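Local coordinates for spectinomycin 9-adenylyltransferase (Enterococcus faecalis, PDB 6SXJ), which catalyses the ATP-dependent adenylylation of spectinomycin to 9-O-adenylylspectinomycin, giving bacteria resistance to this antibiotic but not to streptomycin, at residues Asn7-Glu10 / Gln11-Val15; Lys62-Leu65 / Ile66-Arg70; Gln113-Glu117 / Gln118-Pro122. One frame throughout, in Å; residues are numbered along the deposited sequence.

Contact 1. Residues Asn7-Glu10 / Gln11-Val15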
loop_
_atom_site.group_PDB
_atom_site.type_symbol
_atom_site.label_atom_id
_atom_site.label_comp_id
_atom_site.label_asym_id
_atom_site.label_seq_id
_atom_site.Cartn_x
_atom_site.Cartn_y
_atom_site.Cartn_z
ATOM N N ASN A 7 12.705 -6.412 -16.625
ATOM C CA ASN A 7 11.807 -5.377 -17.117
ATOM C C ASN A 7 10.502 -5.374 -16.317
ATOM O O ASN A 7 10.179 -6.301 -15.570
ATOM C CB ASN A 7 11.482 -5.592 -18.610
ATOM C CG ASN A 7 10.873 -6.953 -18.845
ATOM O OD1 ASN A 7 11.016 -7.776 -17.975
ATOM N ND2 ASN A 7 10.192 -7.197 -19.967
ATOM N N THR A 8 9.700 -4.337 -16.532
ATOM C CA THR A 8 8.395 -4.320 -15.886
ATOM C C THR A 8 7.579 -5.554 -16.266
ATOM O O THR A 8 6.837 -6.105 -15.439
ATOM C CB THR A 8 7.635 -3.052 -16.258
ATOM O OG1 THR A 8 8.296 -1.885 -15.747
ATOM C CG2 THR A 8 6.217 -3.114 -15.696
ATOM N N TYR A 9 7.705 -6.003 -17.518
ATOM C CA TYR A 9 6.880 -7.099 -18.005
ATOM C C TYR A 9 7.313 -8.424 -17.398
ATOM O O TYR A 9 6.463 -9.251 -17.041
ATOM C CB TYR A 9 6.934 -7.167 -19.536
ATOM C CG TYR A 9 6.254 -8.399 -20.089
ATOM C CD1 TYR A 9 4.884 -8.406 -20.359
ATOM C CD2 TYR A 9 6.973 -9.564 -20.330
ATOM C CE1 TYR A 9 4.257 -9.541 -20.855
ATOM C CE2 TYR A 9 6.354 -10.705 -20.833
ATOM C CZ TYR A 9 4.997 -10.684 -21.094
ATOM O OH TYR A 9 4.384 -11.811 -21.580
ATOM N N GLU A 10 8.623 -8.656 -17.266
ATOM C CA GLU A 10 9.066 -9.903 -16.644
ATOM C C GLU A 10 8.788 -9.885 -15.139
ATOM O O GLU A 10 8.489 -10.927 -14.545
ATOM C CB GLU A 10 10.558 -10.150 -16.889
ATOM C CG GLU A 10 10.986 -10.512 -18.312
ATOM C CD GLU A 10 12.488 -10.269 -18.531
ATOM O OE1 GLU A 10 12.990 -9.179 -18.174
ATOM O OE2 GLU A 10 13.173 -11.172 -19.056
ATOM N N GLN A 11 8.916 -8.716 -14.503
ATOM C CA GLN A 11 8.577 -8.592 -13.084
ATOM C C GLN A 11 7.185 -9.145 -12.823
ATOM O O GLN A 11 7.001 -10.064 -12.019
ATOM C CB GLN A 11 8.648 -7.130 -12.642
ATOM C CG GLN A 11 10.046 -6.633 -12.328
ATOM C CD GLN A 11 10.040 -5.478 -11.378
ATOM O OE1 GLN A 11 9.882 -4.327 -11.797
ATOM N NE2 GLN A 11 10.214 -5.768 -10.066
ATOM N N ILE A 12 6.191 -8.625 -13.553
ATOM C CA ILE A 12 4.815 -9.068 -13.352
ATOM C C ILE A 12 4.666 -10.538 -13.702
ATOM O O ILE A 12 3.975 -11.291 -13.003
ATOM C CB ILE A 12 3.845 -8.198 -14.162
ATOM C CG1 ILE A 12 3.996 -6.739 -13.757
ATOM C CG2 ILE A 12 2.419 -8.664 -13.950
ATOM C CD1 ILE A 12 3.090 -5.809 -14.528
ATOM N N ASN A 13 5.311 -10.975 -14.780
ATOM C CA ASN A 13 5.112 -12.345 -15.239
ATOM C C ASN A 13 5.714 -13.352 -14.270
ATOM O O ASN A 13 5.125 -14.411 -14.026
ATOM C CB ASN A 13 5.714 -12.522 -16.629
ATOM C CG ASN A 13 5.083 -13.661 -17.383
ATOM O OD1 ASN A 13 5.722 -14.687 -17.623
ATOM N ND2 ASN A 13 3.813 -13.496 -17.756
ATOM N N LYS A 14 6.894 -13.053 -13.723
ATOM C CA LYS A 14 7.496 -13.946 -12.738
ATOM C C LYS A 14 6.636 -14.043 -11.481
ATOM O O LYS A 14 6.522 -15.117 -10.885
ATOM C CB LYS A 14 8.905 -13.468 -12.385
ATOM C CG LYS A 14 10.018 -14.288 -13.020
ATOM C CD LYS A 14 11.185 -13.424 -13.462
ATOM C CE LYS A 14 12.176 -14.178 -14.338
ATOM N NZ LYS A 14 12.729 -15.406 -13.632
ATOM N N VAL A 15 6.008 -12.938 -11.075
ATOM C CA VAL A 15 5.125 -12.983 -9.909
ATOM C C VAL A 15 3.950 -13.915 -10.171
ATOM O O VAL A 15 3.563 -14.706 -9.301
ATOM C CB VAL A 15 4.644 -11.567 -9.537
ATOM C CG1 VAL A 15 3.539 -11.641 -8.467
ATOM C CG2 VAL A 15 5.814 -10.712 -9.047
#
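Q11 and N7 meet at the first turn of a helix, where Q11 N donates to N7 O over 2.9 Å. Three further bonds of the same i to i+4 spacing carry the turn forward, from I12 N to T8 O, from N13 N to Y9 O and from K14 N to E10 O. The side chains of the later residues lean back on these carbonyls: Q11 CG comes to 3.3 Å from N7 O, and I12 CG1 to 3.4 Å from T8 O. One row of the helix adds an apolar touch, T8 CG2 to I12 CD1 at 4.3 Å. What organises this turn is a capping box, in which N-cap residue and third helical residue exchange bonds between side chain and backbone. N7 holds its CG between its own backbone N and carbonyl carbon (chi1 57°), which folds the amide back over the helix start, where OD1 accepts from E10 N; the exact place of OD1 is less sure, because it sits too close to its neighbours in the model. In return N7 N donates to E10 OE1 at 3.2 Å with an angle of 156° at the hydrogen, reaching the carboxylate oxygen on its anti lone pair, away from OE2. K14, by contrast, leaves its NZ 6.9 Å from E10 OE2, too far for a salt bridge. Beyond the turn, R83 supplies NE to T8 OG1 and its backbone N to Q11 OE1, while Q11 NE2 donates to I72 O, which pins the buried amide at both ends. V15, one turn on from Q11, packs against F49, I85 and L87 on the central strands of the nucleotidyltransferase sheet.

Contact 2. Residues Lys62-Leu65 / Ile66-Arg70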
loop_
_atom_site.group_PDB
_atom_site.type_symbol
_atom_site.label_atom_id
_atom_site.label_comp_id
_atom_site.label_asym_id
_atom_site.label_seq_id
_atom_site.Cartn_x
_atom_site.Cartn_y
_atom_site.Cartn_z
ATOM N N LYS A 62 4.960 -19.657 2.767
ATOM C CA LYS A 62 5.284 -18.246 2.936
ATOM C C LYS A 62 6.777 -18.006 2.762
ATOM O O LYS A 62 7.183 -17.023 2.135
ATOM C CB LYS A 62 4.817 -17.753 4.305
ATOM C CG LYS A 62 3.325 -17.931 4.554
ATOM C CD LYS A 62 2.969 -17.649 6.010
ATOM C CE LYS A 62 1.471 -17.785 6.263
ATOM N NZ LYS A 62 1.077 -17.225 7.592
ATOM N N GLU A 63 7.612 -18.888 3.315
ATOM C CA GLU A 63 9.051 -18.749 3.122
ATOM C C GLU A 63 9.418 -18.866 1.647
ATOM O O GLU A 63 10.263 -18.114 1.144
ATOM C CB GLU A 63 9.787 -19.802 3.950
ATOM C CG GLU A 63 11.290 -19.607 4.027
ATOM C CD GLU A 63 11.967 -20.674 4.872
ATOM O OE1 GLU A 63 11.432 -21.004 5.954
ATOM O OE2 GLU A 63 13.030 -21.185 4.453
ATOM N N ILE A 64 8.789 -19.803 0.934
ATOM C CA ILE A 64 9.038 -19.937 -0.499
ATOM C C ILE A 64 8.708 -18.633 -1.210
ATOM O O ILE A 64 9.523 -18.095 -1.969
ATOM C CB ILE A 64 8.224 -21.101 -1.087
ATOM C CG1 ILE A 64 8.505 -22.406 -0.346
ATOM C CG2 ILE A 64 8.535 -21.250 -2.568
ATOM C CD1 ILE A 64 7.571 -23.537 -0.757
ATOM N N LEU A 65 7.501 -18.110 -0.975
ATOM C CA LEU A 65 7.093 -16.857 -1.600
ATOM C C LEU A 65 8.110 -15.762 -1.324
ATOM O O LEU A 65 8.529 -15.038 -2.235
ATOM C CB LEU A 65 5.712 -16.438 -1.093
ATOM C CG LEU A 65 4.539 -17.329 -1.482
ATOM C CD1 LEU A 65 3.237 -16.689 -1.035
ATOM C CD2 LEU A 65 4.516 -17.587 -2.996
ATOM N N ILE A 66 8.523 -15.623 -0.064
ATOM C CA ILE A 66 9.523 -14.612 0.250
ATOM C C ILE A 66 10.805 -14.890 -0.522
ATOM O O ILE A 66 11.444 -13.975 -1.055
ATOM C CB ILE A 66 9.795 -14.552 1.763
ATOM C CG1 ILE A 66 8.552 -14.107 2.534
ATOM C CG2 ILE A 66 10.962 -13.612 2.014
ATOM C CD1 ILE A 66 8.637 -14.401 4.028
ATOM N N GLN A 67 11.218 -16.155 -0.560
ATOM C CA GLN A 67 12.469 -16.501 -1.221
ATOM C C GLN A 67 12.389 -16.209 -2.710
ATOM O O GLN A 67 13.319 -15.637 -3.288
ATOM C CB GLN A 67 12.788 -17.978 -0.997
ATOM C CG GLN A 67 13.713 -18.276 0.170
ATOM C CD GLN A 67 14.051 -19.756 0.264
ATOM O OE1 GLN A 67 14.127 -20.452 -0.751
ATOM N NE2 GLN A 67 14.251 -20.244 1.482
ATOM N N LYS A 68 11.277 -16.585 -3.343
ATOM C CA LYS A 68 11.156 -16.444 -4.790
ATOM C C LYS A 68 10.816 -15.020 -5.203
ATOM O O LYS A 68 11.185 -14.596 -6.303
ATOM C CB LYS A 68 10.100 -17.423 -5.316
ATOM C CG LYS A 68 10.539 -18.892 -5.310
ATOM C CD LYS A 68 11.970 -19.051 -5.825
ATOM C CE LYS A 68 12.482 -20.465 -5.664
ATOM N NZ LYS A 68 12.125 -21.299 -6.842
ATOM N N ILE A 69 10.137 -14.255 -4.347
ATOM C CA ILE A 69 9.822 -12.888 -4.746
ATOM C C ILE A 69 11.024 -11.969 -4.559
ATOM O O ILE A 69 11.207 -11.010 -5.320
ATOM C CB ILE A 69 8.601 -12.355 -3.981
ATOM C CG1 ILE A 69 7.353 -13.149 -4.372
ATOM C CG2 ILE A 69 8.418 -10.874 -4.283
ATOM C CD1 ILE A 69 6.081 -12.648 -3.721
ATOM N N ARG A 70 11.856 -12.239 -3.560
ATOM C CA ARG A 70 12.897 -11.285 -3.200
ATOM C C ARG A 70 13.847 -10.960 -4.341
ATOM O O ARG A 70 14.200 -9.776 -4.491
ATOM C CB ARG A 70 13.676 -11.820 -1.989
ATOM C CG ARG A 70 15.009 -11.126 -1.744
ATOM C CD ARG A 70 15.553 -11.449 -0.354
ATOM N NE ARG A 70 15.409 -12.868 -0.044
ATOM C CZ ARG A 70 15.209 -13.355 1.174
ATOM N NH1 ARG A 70 15.126 -12.535 2.211
ATOM N NH2 ARG A 70 15.096 -14.664 1.356
#
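Q67 lies alongside E63 one turn earlier, on the exposed face of helix 59-69, the connecting helix of a beta-alpha-beta unit between strands 47-53 and 85-91. Its CB rests on two backbone oxygens, 3.3 Å from E63 O and 3.4 Å from I64 O. The next atom, CG, still leans on E63 O, at 3.6 Å. From there the chain runs out extended, and its amide arrives beside the carboxylate of E63, with NE2 3.3 Å from OE2. The two side chains point the same way, yet their flat ends are turned 51° against each other. E63 keeps its part of this pair by carrying CG anti to the backbone N (chi1 -170°). Next to them I64 and K68 repeat the parallel course with carbon alone, CG2 of I64 meeting CG of K68. Backbone bonds from I66 N to K62 O, Q67 N to E63 O, K68 N to I64 O and I69 N to L65 O hold these rows in step. The buried face does different work: L65 packs on I18 and I89, I69 on I85 and Y108, and K62 sends NZ to P122 O. On that side I66 CG1 sits 3.2 Å from K62 O, while its other branch, CG2, lies 4.1 Å above one face of the R70 guanidinium, offset toward the rim.

Contact 3. Residues Gln113-Glu117 / Gln118-Pro122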
loop_
_atom_site.group_PDB
_atom_site.type_symbol
_atom_site.label_atom_id
_atom_site.label_comp_id
_atom_site.label_asym_id
_atom_site.label_seq_id
_atom_site.Cartn_x
_atom_site.Cartn_y
_atom_site.Cartn_z
ATOM N N GLN A 113 12.244 -6.453 4.777
ATOM C CA GLN A 113 13.356 -7.288 4.333
ATOM C C GLN A 113 14.318 -7.589 5.481
ATOM O O GLN A 113 14.714 -8.740 5.682
ATOM C CB GLN A 113 14.084 -6.613 3.169
ATOM C CG GLN A 113 14.960 -7.555 2.348
ATOM C CD GLN A 113 14.182 -8.656 1.676
ATOM O OE1 GLN A 113 14.179 -9.801 2.135
ATOM N NE2 GLN A 113 13.524 -8.326 0.572
ATOM N N GLU A 114 14.718 -6.569 6.238
ATOM C CA GLU A 114 15.617 -6.807 7.367
ATOM C C GLU A 114 15.070 -7.901 8.271
ATOM O O GLU A 114 15.791 -8.823 8.666
ATOM C CB GLU A 114 15.821 -5.523 8.158
ATOM C CG GLU A 114 16.778 -4.551 7.513
ATOM C CD GLU A 114 17.124 -3.395 8.429
ATOM O OE1 GLU A 114 18.331 -3.116 8.606
ATOM O OE2 GLU A 114 16.187 -2.768 8.975
ATOM N N LEU A 115 13.774 -7.835 8.571
ATOM C CA LEU A 115 13.151 -8.868 9.386
ATOM C C LEU A 115 13.109 -10.204 8.660
ATOM O O LEU A 115 13.295 -11.255 9.284
ATOM C CB LEU A 115 11.744 -8.443 9.773
ATOM C CG LEU A 115 11.607 -7.489 10.957
ATOM C CD1 LEU A 115 12.348 -6.189 10.761
ATOM C CD2 LEU A 115 10.108 -7.273 11.135
ATOM N N TYR A 116 12.819 -10.195 7.354
ATOM C CA TYR A 116 12.890 -11.435 6.588
ATOM C C TYR A 116 14.243 -12.107 6.796
ATOM O O TYR A 116 14.326 -13.325 7.006
ATOM C CB TYR A 116 12.663 -11.160 5.096
ATOM C CG TYR A 116 11.247 -10.775 4.695
ATOM C CD1 TYR A 116 10.142 -11.207 5.420
ATOM C CD2 TYR A 116 11.024 -9.983 3.576
ATOM C CE1 TYR A 116 8.855 -10.854 5.039
ATOM C CE2 TYR A 116 9.743 -9.625 3.188
ATOM C CZ TYR A 116 8.666 -10.067 3.909
ATOM O OH TYR A 116 7.398 -9.707 3.507
ATOM N N GLU A 117 15.318 -11.316 6.747
ATOM C CA GLU A 117 16.659 -11.854 6.938
ATOM C C GLU A 117 16.835 -12.440 8.331
ATOM O O GLU A 117 17.653 -13.345 8.521
ATOM C CB GLU A 117 17.703 -10.761 6.694
ATOM C CG GLU A 117 17.628 -10.096 5.323
ATOM C CD GLU A 117 17.960 -11.047 4.182
ATOM O OE1 GLU A 117 17.805 -10.653 3.005
ATOM O OE2 GLU A 117 18.377 -12.191 4.460
ATOM N N GLN A 118 16.084 -11.940 9.315
ATOM C CA GLN A 118 16.132 -12.467 10.674
ATOM C C GLN A 118 15.229 -13.680 10.867
ATOM O O GLN A 118 14.980 -14.077 12.010
ATOM C CB GLN A 118 15.730 -11.384 11.684
ATOM C CG GLN A 118 16.775 -10.313 11.936
ATOM C CD GLN A 118 16.451 -9.465 13.159
ATOM O OE1 GLN A 118 16.292 -8.248 13.062
ATOM N NE2 GLN A 118 16.345 -10.110 14.318
ATOM N N GLY A 119 14.725 -14.269 9.791
ATOM C CA GLY A 119 13.807 -15.381 9.891
ATOM C C GLY A 119 12.354 -14.998 10.056
ATOM O O GLY A 119 11.501 -15.892 10.148
ATOM N N TYR A 120 12.037 -13.707 10.093
ATOM C CA TYR A 120 10.656 -13.310 10.301
ATOM C C TYR A 120 9.771 -13.894 9.209
ATOM O O TYR A 120 10.136 -13.934 8.029
ATOM C CB TYR A 120 10.520 -11.796 10.324
ATOM C CG TYR A 120 9.075 -11.352 10.348
ATOM C CD1 TYR A 120 8.316 -11.465 11.507
ATOM C CD2 TYR A 120 8.464 -10.830 9.207
ATOM C CE1 TYR A 120 6.987 -11.065 11.537
ATOM C CE2 TYR A 120 7.139 -10.426 9.227
ATOM C CZ TYR A 120 6.407 -10.543 10.400
ATOM O OH TYR A 120 5.087 -10.152 10.444
ATOM N N ILE A 121 8.585 -14.327 9.615
ATOM C CA ILE A 121 7.680 -15.079 8.761
ATOM C C ILE A 121 6.283 -14.504 8.975
ATOM O O ILE A 121 5.718 -14.668 10.064
ATOM C CB ILE A 121 7.756 -16.578 9.090
ATOM C CG1 ILE A 121 6.769 -17.362 8.228
ATOM C CG2 ILE A 121 7.548 -16.801 10.594
ATOM C CD1 ILE A 121 7.329 -17.722 6.871
ATOM N N PRO A 122 5.693 -13.819 7.994
ATOM C CA PRO A 122 4.373 -13.217 8.227
ATOM C C PRO A 122 3.361 -14.245 8.716
ATOM O O PRO A 122 3.186 -15.311 8.122
ATOM C CB PRO A 122 3.997 -12.643 6.852
ATOM C CG PRO A 122 5.327 -12.321 6.221
ATOM C CD PRO A 122 6.248 -13.436 6.677
#
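L115 and Y120 press together at their first side-chain atoms, CB to CB at 3.6 Å, and from there the leucine reaches over the ring. L115 CD2 stands 4.3 Å above one face of Y120, displaced toward the rim, while the backbone N of P122 lies over the opposite face. The edge of the same ring is met by Y116, whose CD1 is 4.2 Å from Y120 CD2; the two tyrosine side chains cross obliquely rather than stack. Y116 in turn offers its own edge, with CD1 near Y120 O and CE1 4.0 Å from P122 CG, the proline crossing it at about a right angle. The chain reversal that brings these residues together is a Schellman motif closing helix 113-117. Y120 N returns to L115 O at 2.9 Å, and G119 N reaches Y116 O at 3.0 Å from well above the carbonyl plane, 59° out of it. G119 is the C' residue, with phi at 86°; having no CB, it puts no side-chain atom against the carbonyl oxygen of the residue before it. With chi1 at 172°, the bond from CB to CG of Y120 turns away from its own N, and the ring is laid along L115. Q118 N adds weak bonds to E114 O and L115 O. At the far end of Y116, OH bonds to I107 O and G109 N, tying this helix end to the strand that precedes it.

The three contacts follow one another in series along the chain. Contact 1 opens helix 8-23, contact 2 spans much of helix 59-69, and contact 3 ends the short helix 113-117 and leads toward strand 125-126. Contacts 1 and 2 have centres 15 Å apart and do not touch, although their helices pack on each other further along and both lie against strand 85-91 of the mixed sheet. Contacts 2 and 3, with centres 11 Å apart, meet directly: R70 NH1 is 2.9 Å from Q113 OE1, and I66 CD1 is 3.7 Å from Y116 CE1. Helix 59-69 thus joins the N-terminal helix to the 113-122 turn within the nucleotidyltransferase fold.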